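Local coordinates for uncharacterized protein BF1032 (Bacteroides fragilis, PDB 3NRH) that is of unknown function but folds as a predominantly alpha-helical protein of the DUF5063 family, at residues A117-Y120 with Q121-D125. Residues are numbered along the deposited sequence; the frame is centred on the assembly and turned at random.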
ATOM      1  N   ALA A 117      -4.089  14.329  -7.456  1.00  9.96           N
ATOM      2  CA  ALA A 117      -3.650  15.193  -8.545  1.00 10.64           C
ATOM      3  C   ALA A 117      -2.154  15.484  -8.407  1.00 11.42           C
ATOM      4  O   ALA A 117      -1.433  15.546  -9.404  1.00 12.16           O
ATOM      5  CB  ALA A 117      -4.459  16.495  -8.546  1.00 12.21           C
ATOM      6  N   ASP A 118      -1.683  15.651  -7.171  1.00 12.98           N
ATOM      7  CA  ASP A 118      -0.263  15.909  -6.934  1.00 15.93           C
ATOM      8  C   ASP A 118       0.587  14.714  -7.362  1.00 13.24           C
ATOM      9  O   ASP A 118       1.616  14.881  -8.014  1.00 11.76           O
ATOM     10  CB  ASP A 118       0.008  16.209  -5.453  1.00 13.82           C
ATOM     11  CG  ASP A 118      -0.428  17.603  -5.047  1.00 23.08           C
ATOM     12  OD1 ASP A 118      -0.764  18.415  -5.936  1.00 18.44           O
ATOM     13  OD2 ASP A 118      -0.426  17.892  -3.831  1.00 21.79           O
ATOM     14  N   ILE A 119       0.163  13.509  -6.986  1.00 10.87           N
ATOM     15  CA  ILE A 119       0.902  12.299  -7.350  1.00 10.63           C
ATOM     16  C   ILE A 119       0.892  12.181  -8.875  1.00 11.38           C
ATOM     17  O   ILE A 119       1.917  11.894  -9.498  1.00 11.49           O
ATOM     18  CB  ILE A 119       0.249  11.049  -6.715  1.00 13.78           C
ATOM     19  CG1 ILE A 119       0.321  11.157  -5.186  1.00 11.00           C
ATOM     20  CG2 ILE A 119       0.938   9.777  -7.201  1.00  8.58           C
ATOM     21  CD1 ILE A 119      -0.490  10.092  -4.464  1.00  9.76           C
ATOM     22  N   TYR A 120      -0.273  12.429  -9.464  1.00 12.48           N
ATOM     23  CA  TYR A 120      -0.452  12.376 -10.913  1.00 10.68           C
ATOM     24  C   TYR A 120       0.546  13.294 -11.625  1.00  9.90           C
ATOM     25  O   TYR A 120       1.110  12.927 -12.655  1.00 12.93           O
ATOM     26  CB  TYR A 120      -1.888  12.791 -11.266  1.00  8.30           C
ATOM     27  CG  TYR A 120      -2.184  12.886 -12.750  1.00  8.31           C
ATOM     28  CD1 TYR A 120      -2.586  11.764 -13.480  1.00 10.75           C
ATOM     29  CD2 TYR A 120      -2.078  14.103 -13.419  1.00  9.94           C
ATOM     30  CE1 TYR A 120      -2.874  11.858 -14.848  1.00  9.41           C
ATOM     31  CE2 TYR A 120      -2.363  14.209 -14.781  1.00 16.08           C
ATOM     32  CZ  TYR A 120      -2.759  13.084 -15.490  1.00 12.55           C
ATOM     33  OH  TYR A 120      -3.021  13.189 -16.842  1.00 13.31           O
ATOM     34  N   GLN A 121       0.766  14.490 -11.084  1.00 10.53           N
ATOM     35  CA  GLN A 121       1.703  15.409 -11.712  1.00 15.65           C
ATOM     36  C   GLN A 121       3.071  14.759 -11.886  1.00 12.94           C
ATOM     37  O   GLN A 121       3.677  14.852 -12.951  1.00 13.32           O
ATOM     38  CB  GLN A 121       1.840  16.691 -10.891  1.00 17.81           C
ATOM     39  CG  GLN A 121       2.602  17.797 -11.610  1.00 24.48           C
ATOM     40  CD  GLN A 121       2.678  19.072 -10.796  1.00 35.09           C
ATOM     41  OE1 GLN A 121       1.685  19.506 -10.212  1.00 32.18           O
ATOM     42  NE2 GLN A 121       3.855  19.688 -10.763  1.00 44.38           N
ATOM     43  N   ASP A 122       3.571  14.104 -10.847  1.00 15.18           N
ATOM     44  CA  ASP A 122       4.878  13.461 -10.963  1.00 13.72           C
ATOM     45  C   ASP A 122       4.861  12.225 -11.854  1.00 10.39           C
ATOM     46  O   ASP A 122       5.751  12.043 -12.681  1.00 13.61           O
ATOM     47  CB  ASP A 122       5.426  13.088  -9.587  1.00 16.75           C
ATOM     48  CG  ASP A 122       6.428  14.108  -9.067  1.00 26.30           C
ATOM     49  OD1 ASP A 122       7.446  14.356  -9.756  1.00 29.26           O
ATOM     50  OD2 ASP A 122       6.200  14.660  -7.974  1.00 22.06           O
ATOM     51  N   ILE A 123       3.847  11.383 -11.700  1.00 10.51           N
ATOM     52  CA  ILE A 123       3.775  10.160 -12.502  1.00  9.66           C
ATOM     53  C   ILE A 123       3.524  10.439 -13.986  1.00 10.38           C
ATOM     54  O   ILE A 123       4.194   9.872 -14.851  1.00  8.98           O
ATOM     55  CB  ILE A 123       2.673   9.214 -11.978  1.00  9.53           C
ATOM     56  CG1 ILE A 123       2.877   8.960 -10.479  1.00 12.27           C
ATOM     57  CG2 ILE A 123       2.716   7.884 -12.742  1.00 11.35           C
ATOM     58  CD1 ILE A 123       4.223   8.350 -10.135  1.00 16.35           C
ATOM     59  N   LYS A 124       2.566  11.316 -14.279  1.00  8.82           N
ATOM     60  CA  LYS A 124       2.232  11.647 -15.666  1.00  9.26           C
ATOM     61  C   LYS A 124       3.398  12.294 -16.416  1.00 12.01           C
ATOM     62  O   LYS A 124       3.647  11.977 -17.583  1.00 11.88           O
ATOM     63  CB  LYS A 124       1.019  12.580 -15.707  1.00 10.23           C
ATOM     64  CG  LYS A 124       0.554  12.966 -17.115  1.00 15.65           C
ATOM     65  CD  LYS A 124       0.047  11.763 -17.902  1.00 11.40           C
ATOM     66  CE  LYS A 124      -0.513  12.185 -19.259  1.00 13.76           C
ATOM     67  NZ  LYS A 124      -1.120  11.035 -19.999  1.00 13.89           N
ATOM     68  N   ASP A 125       4.109  13.204 -15.757  1.00 10.37           N
ATOM     69  CA  ASP A 125       5.244  13.863 -16.405  1.00 13.24           C
ATOM     70  C   ASP A 125       6.291  12.827 -16.792  1.00 14.32           C
ATOM     71  O   ASP A 125       6.898  12.905 -17.864  1.00 13.54           O
ATOM     72  CB  ASP A 125       5.872  14.913 -15.481  1.00 13.48           C
ATOM     73  CG  ASP A 125       5.081  16.210 -15.444  1.00 21.37           C
ATOM     74  OD1 ASP A 125       4.164  16.380 -16.275  1.00 19.57           O
ATOM     75  OD2 ASP A 125       5.387  17.070 -14.588  1.00 20.86           O
TER
HETATM   76  O   HOH W   1       3.953  14.734  -6.479  1.00 35.83           O
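Lys-124 lays the start of its side chain over one face of the Tyr-120 ring, one helical turn earlier. Its CB stands 3.9 Å from the ring centroid and 13° off the normal, a CH-pi contact nearly centred on the ring. Both residues hold CG anti to the backbone N, which sends ring and aliphatic chain off the helix side by side; a bend at chi2 (65°) then carries the lysine along the ring, with Lys-124 CD 3.5 Å from Tyr-120 OH. At the backbone, Lys-124 N donates to Tyr-120 O at 2.7 Å. These are i to i+4 contacts within helix 112-131, which packs against helices 11-28, 73-87 and 135-169 in this mostly helical fold, Trp-153 of the last touching both Ile-119 and Ile-123. In the same spacing, Ile-119 CG2 meets Ile-123 CG1 at 3.9 Å on a buried flank, and Ile-123 N donates to Ile-119 O. Between Asp-118 and Asp-122, a water donates to Asp-118 O (2.8 Å) and to Asp-122 OD2 (2.7 Å), joining main chain to carboxylate, while Asn-148 holds the other oxygen, OD1. Farther out, Glu-28 OE2 takes both a hydrogen bond with Tyr-120 OH and a salt bridge from Lys-124 NZ, fixing the far ends of both side chains on helix 11-28; Tyr-70 adds a cation-pi contact to the lysine.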